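Putative Scyalone Dehydratase (Novosphingobium aromaticivorans DSM 12444, PDB 3EF8) is a putative scytalone dehydratase of the SnoaL-like, NTF2-type fold, which would make it a lyase that eliminates water, though its natural substrate is not established. Local coordinates at residues G106-Q111 with R128-T133; Y44-G49 with A142-G147. All coordinates share one frame; numbering follows the deposited sequence.

Contact 1. Residues G106-Q111 with R128-T133; sequences GILYGQ and RELRTT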
ATOM      1  N   GLY A 106       8.814   4.958  15.851  1.00  9.76           N
ATOM      2  CA  GLY A 106       8.777   3.530  15.997  1.00  8.97           C
ATOM      3  C   GLY A 106       8.025   2.916  14.822  1.00  8.98           C
ATOM      4  O   GLY A 106       6.928   3.364  14.499  1.00 10.92           O
ATOM      5  N   ILE A 107       8.673   1.966  14.181  1.00  8.85           N
ATOM      6  CA  ILE A 107       8.102   1.357  12.979  1.00  9.79           C
ATOM      7  C   ILE A 107       7.747  -0.092  13.225  1.00  8.15           C
ATOM      8  O   ILE A 107       8.574  -0.858  13.690  1.00  9.99           O
ATOM      9  CB  ILE A 107       9.092   1.385  11.790  1.00 10.41           C
ATOM     10  CG1 ILE A 107       9.842   2.718  11.694  1.00 17.07           C
ATOM     11  CG2 ILE A 107       8.321   0.984  10.494  1.00 10.33           C
ATOM     12  CD1 ILE A 107       9.018   3.923  11.481  1.00 18.17           C
ATOM     13  N   LEU A 108       6.488  -0.437  12.881  1.00  8.18           N
ATOM     14  CA  LEU A 108       5.998  -1.801  12.903  1.00  8.02           C
ATOM     15  C   LEU A 108       5.775  -2.253  11.459  1.00  6.86           C
ATOM     16  O   LEU A 108       5.104  -1.585  10.682  1.00  8.62           O
ATOM     17  CB  LEU A 108       4.676  -1.917  13.677  1.00  9.04           C
ATOM     18  CG  LEU A 108       3.850  -3.199  13.386  1.00 14.62           C
ATOM     19  CD1 LEU A 108       4.627  -4.211  14.080  1.00 14.76           C
ATOM     20  CD2 LEU A 108       2.422  -3.071  13.966  1.00 17.51           C
ATOM     21  N   TYR A 109       6.381  -3.380  11.135  1.00  7.33           N
ATOM     22  CA  TYR A 109       6.144  -4.115   9.882  1.00  5.47           C
ATOM     23  C   TYR A 109       5.402  -5.371  10.264  1.00  8.30           C
ATOM     24  O   TYR A 109       5.929  -6.185  11.012  1.00  8.71           O
ATOM     25  CB  TYR A 109       7.427  -4.475   9.187  1.00  7.48           C
ATOM     26  CG  TYR A 109       8.362  -3.333   8.935  1.00 11.05           C
ATOM     27  CD1 TYR A 109       8.292  -2.561   7.784  1.00  8.21           C
ATOM     28  CD2 TYR A 109       9.328  -3.024   9.889  1.00 11.79           C
ATOM     29  CE1 TYR A 109       9.181  -1.513   7.560  1.00 11.00           C
ATOM     30  CE2 TYR A 109      10.241  -2.018   9.659  1.00 12.74           C
ATOM     31  CZ  TYR A 109      10.152  -1.256   8.502  1.00 12.37           C
ATOM     32  OH  TYR A 109      11.068  -0.242   8.276  1.00 13.98           O
ATOM     33  N   GLY A 110       4.156  -5.519   9.825  1.00  9.01           N
ATOM     34  CA  GLY A 110       3.356  -6.596  10.352  1.00  9.83           C
ATOM     35  C   GLY A 110       2.447  -7.257   9.336  1.00  7.28           C
ATOM     36  O   GLY A 110       2.360  -6.828   8.171  1.00  7.89           O
ATOM     37  N   GLN A 111       1.806  -8.298   9.809  1.00  6.91           N
ATOM     38  CA  GLN A 111       0.757  -9.019   9.093  1.00  7.69           C
ATOM     39  C   GLN A 111      -0.450  -9.105   9.984  1.00  7.74           C
ATOM     40  O   GLN A 111      -0.304  -9.424  11.179  1.00 10.66           O
ATOM     41  CB  GLN A 111       1.219 -10.440   8.756  1.00  7.40           C
ATOM     42  CG  GLN A 111       2.534 -10.515   8.043  1.00  7.89           C
ATOM     43  CD  GLN A 111       3.030 -11.967   7.887  1.00  9.53           C
ATOM     44  OE1 GLN A 111       2.499 -12.872   8.559  1.00 10.16           O
ATOM     45  NE2 GLN A 111       4.043 -12.179   7.061  1.00  9.64           N
ATOM     46  N   ARG A 128      -8.822 -10.357  15.399  1.00 11.84           N
ATOM     47  CA  ARG A 128      -7.598  -9.837  14.771  1.00  9.99           C
ATOM     48  C   ARG A 128      -6.395 -10.414  15.457  1.00 13.15           C
ATOM     49  O   ARG A 128      -6.267 -10.317  16.694  1.00 14.36           O
ATOM     50  CB  ARG A 128      -7.462  -8.318  14.851  1.00 11.40           C
ATOM     51  CG  ARG A 128      -8.590  -7.539  14.343  1.00 11.71           C
ATOM     52  CD  ARG A 128      -8.130  -6.160  13.908  1.00 12.80           C
ATOM     53  NE  ARG A 128      -7.475  -6.232  12.595  1.00 10.90           N
ATOM     54  CZ  ARG A 128      -7.184  -5.200  11.830  1.00 13.97           C
ATOM     55  NH1 ARG A 128      -7.323  -3.965  12.279  1.00 13.15           N
ATOM     56  NH2 ARG A 128      -6.766  -5.414  10.610  1.00 11.15           N
ATOM     57  N   GLU A 129      -5.482 -10.952  14.674  1.00 10.11           N
ATOM     58  CA  GLU A 129      -4.242 -11.454  15.175  1.00 11.42           C
ATOM     59  C   GLU A 129      -3.124 -10.740  14.430  1.00 13.31           C
ATOM     60  O   GLU A 129      -2.999 -10.851  13.212  1.00 12.13           O
ATOM     61  CB  GLU A 129      -4.124 -12.951  14.989  1.00 13.25           C
ATOM     62  CG  GLU A 129      -2.791 -13.503  15.378  1.00 14.01           C
ATOM     63  CD  GLU A 129      -2.720 -14.998  15.240  1.00 19.74           C
ATOM     64  OE1 GLU A 129      -3.631 -15.698  15.742  1.00 24.24           O
ATOM     65  OE2 GLU A 129      -1.736 -15.471  14.689  1.00 22.76           O
ATOM     66  N   LEU A 130      -2.331  -9.956  15.144  1.00 10.05           N
ATOM     67  CA  LEU A 130      -1.167  -9.295  14.571  1.00  8.31           C
ATOM     68  C   LEU A 130       0.016 -10.165  14.696  1.00 10.57           C
ATOM     69  O   LEU A 130       0.334 -10.640  15.820  1.00 11.96           O
ATOM     70  CB  LEU A 130      -0.872  -7.985  15.273  1.00 10.09           C
ATOM     71  CG  LEU A 130       0.372  -7.272  14.815  1.00  9.85           C
ATOM     72  CD1 LEU A 130       0.246  -6.703  13.395  1.00 11.32           C
ATOM     73  CD2 LEU A 130       0.708  -6.135  15.801  1.00 14.17           C
ATOM     74  N   ARG A 131       0.700 -10.401  13.575  1.00  8.90           N
ATOM     75  CA  ARG A 131       1.978 -11.104  13.556  1.00  7.93           C
ATOM     76  C   ARG A 131       3.025 -10.072  13.158  1.00  8.87           C
ATOM     77  O   ARG A 131       2.847  -9.329  12.217  1.00  9.78           O
ATOM     78  CB  ARG A 131       1.966 -12.305  12.615  1.00  9.00           C
ATOM     79  CG  ARG A 131       0.908 -13.318  13.010  1.00  8.81           C
ATOM     80  CD  ARG A 131       0.951 -14.546  12.126  1.00 10.56           C
ATOM     81  NE  ARG A 131      -0.168 -15.414  12.442  1.00 12.99           N
ATOM     82  CZ  ARG A 131      -0.564 -16.439  11.697  1.00 13.11           C
ATOM     83  NH1 ARG A 131       0.089 -16.759  10.585  1.00 14.55           N
ATOM     84  NH2 ARG A 131      -1.609 -17.145  12.077  1.00 17.45           N
ATOM     85  N   THR A 132       4.098  -9.961  13.939  1.00  9.31           N
ATOM     86  CA  THR A 132       5.090  -8.934  13.781  1.00  8.37           C
ATOM     87  C   THR A 132       6.272  -9.455  12.990  1.00 10.50           C
ATOM     88  O   THR A 132       7.015 -10.336  13.401  1.00 11.52           O
ATOM     89  CB  THR A 132       5.521  -8.372  15.170  1.00 10.24           C
ATOM     90  OG1 THR A 132       4.382  -7.776  15.800  1.00 11.94           O
ATOM     91  CG2 THR A 132       6.582  -7.323  15.028  1.00 11.44           C
ATOM     92  N   THR A 133       6.404  -8.945  11.781  1.00  9.55           N
ATOM     93  CA  THR A 133       7.483  -9.305  10.888  1.00 10.22           C
ATOM     94  C   THR A 133       8.801  -8.794  11.384  1.00 10.61           C
ATOM     95  O   THR A 133       9.800  -9.504  11.387  1.00 13.33           O
ATOM     96  CB  THR A 133       7.184  -8.733   9.477  1.00  7.14           C
ATOM     97  OG1 THR A 133       5.864  -9.137   9.126  1.00  8.31           O
ATOM     98  CG2 THR A 133       8.200  -9.191   8.422  1.00  8.98           C
TER
HETATM   99  O   HOH W   1       5.015  -7.522   7.028  1.00  8.05           O
HETATM  100  O   HOH W   2       2.294 -15.572   9.021  1.00 10.48           O
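Q111 and R131 face each other as an antiparallel hydrogen-bonded pair, and their backbones satisfy one another completely: Q111 N gives its proton to R131 O at 2.8 Å, and R131 N returns one to Q111 O at 2.8 Å with an almost straight angle of 177°. Beyond G110 and T132, the neighbouring non-hydrogen-bonded pair, T133 N reaches Y109 O at 2.9 Å, but the angle at the hydrogen falls to 130°, a more bent bond. The side chains of Q111 and R131 lie on one face and are joined by water: a water donates to Q111 OE1 and accepts from R131 NH1. The remaining nitrogens of the guanidinium, NE and NH2, grip E129 from the side, both on OE2, with R131 NE to E129 OE2 at 2.7 Å; the other carboxylate oxygen, OE1, pairs with R127. Arginine suits the place because its long chain, extended from CG to NE, ends in three nitrogens that can serve a water and a carboxylate together. These residues belong to the hairpin of strands 106-119 and 122-136, two long neighbouring strands of the curved sheet of the NTF2-like fold. On the other face L108 and L130 meet tip to tip, CD2 of L108 lying 4.0 Å from CD2 of L130. Glycine suits position 110, since a side chain there would run tightly into L130 CD1. A second water links T133 OG1 to G110 O, the latter bond weak, while Q111 CG packs against T133 OG1. Y22 of the second subunit covers both Q111 and R131.

Contact 2. Residues Y44-G49 with A142-G147; sequences YAPNFG and AANPIG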
ATOM      1  N   TYR A  44      -2.160  -9.503  20.091  1.00 19.18           N
ATOM      2  CA  TYR A  44      -0.978  -8.771  19.671  1.00 20.47           C
ATOM      3  C   TYR A  44       0.330  -9.459  20.082  1.00 19.16           C
ATOM      4  O   TYR A  44       1.380  -9.184  19.503  1.00 19.58           O
ATOM      5  CB  TYR A  44      -1.009  -7.342  20.190  1.00 22.04           C
ATOM      6  CG  TYR A  44      -2.230  -6.562  19.779  1.00 22.75           C
ATOM      7  CD1 TYR A  44      -2.571  -6.430  18.435  1.00 24.32           C
ATOM      8  CD2 TYR A  44      -3.033  -5.933  20.729  1.00 30.91           C
ATOM      9  CE1 TYR A  44      -3.680  -5.706  18.039  1.00 30.59           C
ATOM     10  CE2 TYR A  44      -4.143  -5.206  20.355  1.00 33.78           C
ATOM     11  CZ  TYR A  44      -4.465  -5.089  19.008  1.00 34.76           C
ATOM     12  OH  TYR A  44      -5.573  -4.367  18.624  1.00 35.96           O
ATOM     13  N   ALA A  45       0.251 -10.357  21.053  1.00 21.03           N
ATOM     14  CA  ALA A  45       1.395 -11.158  21.527  1.00 25.70           C
ATOM     15  C   ALA A  45       0.911 -12.359  22.334  1.00 29.46           C
ATOM     16  O   ALA A  45      -0.238 -12.411  22.736  1.00 26.34           O
ATOM     17  CB  ALA A  45       2.355 -10.331  22.333  1.00 28.73           C
ATOM     18  N   PRO A  46       1.795 -13.328  22.571  1.00 34.27           N
ATOM     19  CA  PRO A  46       1.296 -14.567  23.148  1.00 37.39           C
ATOM     20  C   PRO A  46       0.682 -14.332  24.510  1.00 41.11           C
ATOM     21  O   PRO A  46      -0.129 -15.136  24.986  1.00 44.71           O
ATOM     22  CB  PRO A  46       2.544 -15.458  23.218  1.00 36.76           C
ATOM     23  CG  PRO A  46       3.472 -14.891  22.177  1.00 37.75           C
ATOM     24  CD  PRO A  46       3.214 -13.407  22.196  1.00 34.86           C
ATOM     25  N   ASN A  47       1.021 -13.196  25.096  1.00 41.30           N
ATOM     26  CA  ASN A  47       0.535 -12.862  26.420  1.00 42.38           C
ATOM     27  C   ASN A  47      -0.048 -11.459  26.421  1.00 42.16           C
ATOM     28  O   ASN A  47      -0.027 -10.748  27.433  1.00 45.49           O
ATOM     29  CB  ASN A  47       1.670 -12.990  27.456  1.00 44.36           C
ATOM     30  N   PHE A  48      -0.558 -11.048  25.267  1.00 36.85           N
ATOM     31  CA  PHE A  48      -1.127  -9.716  25.157  1.00 33.92           C
ATOM     32  C   PHE A  48      -2.205  -9.512  24.091  1.00 33.84           C
ATOM     33  O   PHE A  48      -1.970  -9.590  22.884  1.00 30.74           O
ATOM     34  CB  PHE A  48      -0.031  -8.702  24.933  1.00 31.69           C
ATOM     35  CG  PHE A  48      -0.541  -7.340  24.592  1.00 37.77           C
ATOM     36  CD1 PHE A  48      -1.643  -6.816  25.245  1.00 43.21           C
ATOM     37  CD2 PHE A  48       0.103  -6.560  23.645  1.00 39.11           C
ATOM     38  CE1 PHE A  48      -2.113  -5.546  24.931  1.00 43.18           C
ATOM     39  CE2 PHE A  48      -0.361  -5.297  23.339  1.00 42.68           C
ATOM     40  CZ  PHE A  48      -1.470  -4.792  23.988  1.00 36.50           C
ATOM     41  N   GLY A  49      -3.381  -9.161  24.575  1.00 32.27           N
ATOM     42  CA  GLY A  49      -4.496  -8.886  23.699  1.00 28.91           C
ATOM     43  C   GLY A  49      -5.744  -8.502  24.449  1.00 28.25           C
ATOM     44  O   GLY A  49      -5.701  -7.833  25.495  1.00 28.02           O
ATOM     45  N   ALA A 142       7.239  -7.794  23.129  1.00 13.60           N
ATOM     46  CA  ALA A 142       6.553  -9.063  22.923  1.00 16.70           C
ATOM     47  C   ALA A 142       5.869  -9.024  21.565  1.00 18.30           C
ATOM     48  O   ALA A 142       5.429  -7.980  21.083  1.00 20.47           O
ATOM     49  CB  ALA A 142       5.507  -9.321  24.003  1.00 20.19           C
ATOM     50  N   ALA A 143       5.807 -10.190  20.936  1.00 14.50           N
ATOM     51  CA  ALA A 143       5.142 -10.266  19.639  1.00 16.07           C
ATOM     52  C   ALA A 143       4.791 -11.684  19.266  1.00 16.78           C
ATOM     53  O   ALA A 143       5.401 -12.649  19.732  1.00 16.33           O
ATOM     54  CB  ALA A 143       6.057  -9.699  18.609  1.00 18.58           C
ATOM     55  N   ASN A 144       3.786 -11.804  18.382  1.00 13.18           N
ATOM     56  CA  ASN A 144       3.476 -13.087  17.740  1.00 12.72           C
ATOM     57  C   ASN A 144       4.353 -13.167  16.503  1.00 12.98           C
ATOM     58  O   ASN A 144       4.345 -12.258  15.687  1.00 13.09           O
ATOM     59  CB  ASN A 144       2.034 -13.141  17.261  1.00 10.20           C
ATOM     60  CG  ASN A 144       1.020 -13.113  18.384  1.00 16.19           C
ATOM     61  OD1 ASN A 144       1.213 -13.798  19.407  1.00 17.05           O
ATOM     62  ND2 ASN A 144      -0.056 -12.334  18.225  1.00 12.69           N
ATOM     63  N   PRO A 145       5.138 -14.225  16.324  1.00 10.96           N
ATOM     64  CA  PRO A 145       5.988 -14.283  15.143  1.00 12.06           C
ATOM     65  C   PRO A 145       5.168 -14.593  13.899  1.00 10.31           C
ATOM     66  O   PRO A 145       4.073 -15.099  13.974  1.00 10.71           O
ATOM     67  CB  PRO A 145       6.923 -15.444  15.433  1.00 15.33           C
ATOM     68  CG  PRO A 145       6.244 -16.247  16.483  1.00 23.00           C
ATOM     69  CD  PRO A 145       5.367 -15.335  17.264  1.00 13.14           C
ATOM     70  N   ILE A 146       5.733 -14.246  12.736  1.00 11.08           N
ATOM     71  CA  ILE A 146       5.059 -14.594  11.481  1.00  9.51           C
ATOM     72  C   ILE A 146       5.174 -16.061  11.132  1.00 10.55           C
ATOM     73  O   ILE A 146       4.390 -16.594  10.377  1.00 11.99           O
ATOM     74  CB  ILE A 146       5.491 -13.723  10.302  1.00  9.19           C
ATOM     75  CG1 ILE A 146       6.952 -13.904   9.940  1.00  9.94           C
ATOM     76  CG2 ILE A 146       5.163 -12.243  10.601  1.00  8.31           C
ATOM     77  CD1 ILE A 146       7.347 -13.306   8.579  1.00 10.61           C
ATOM     78  N   GLY A 147       6.173 -16.720  11.712  1.00 11.62           N
ATOM     79  CA  GLY A 147       6.407 -18.138  11.431  1.00 10.90           C
ATOM     80  C   GLY A 147       7.324 -18.359  10.232  1.00 10.50           C
ATOM     81  O   GLY A 147       7.180 -19.351   9.502  1.00 12.90           O
TER
HETATM   82  O   HOH W   3       2.548  -9.468  17.023  1.00 11.91           O
HETATM   83  O   HOH W   4       2.887  -6.969  20.093  1.00 24.15           O
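N144 lays its amide against the backbone of Y44 and A45 without bonding to it. N144 OD1 sits 3.3 Å from A45 C and equally near P46 N, a proline nitrogen with no hydrogen to give, while N144 ND2 spends its protons on L130 O and S43 OG. CG stands beside the residue's own backbone N (chi1 -66°), which brings it to 3.7 Å from A45 CA; the side chains of P46 and N144 slide past each other in opposite directions. A45 CB meets A142 CB at 3.7 Å, small methyls that let the two chains come close, and beside them P46 CD lies 3.4 Å from the carbonyl oxygen A143 O. An alanine in place of N144 would probably leave L130 O and S43 OG without their amide donor and open a gap beside A45 and P46. Here a classic beta bulge, in which Y44 N and A45 N both donate to F48 O, leads into a type I turn from A45 to F48, where P46 suits the second position because its ring already fixes phi near -60°. Polar links between the segments run through water: Y44 O accepts from two, one of which takes the proton of N144 N while the other also donates to A142 O.

Overall arrangement
The centres of contacts 1 and 2 lie 9 Å apart, and the tail after strand 122-136 joins them directly. N144 of contact 2 reaches into contact 1: its backbone O probably accepts from T132 N at 2.9 Å, adding to the amide bond to L130 O, so the tail runs beside the strand that pairs with 106-111. Further on, I146 CG2 packs 3.4 Å from Q111 OE1 and 3.5 Å from T133 OG1. In sequence, both segments of contact 1 fall between those of contact 2. D25 of the second subunit packs on I146, near where its Y22 covers contact 1. A bound PEG, probably from the crystallisation liquor though such molecules often mark pockets, lies about 4 Å from the T132 side chain and about 5 Å from that of A143.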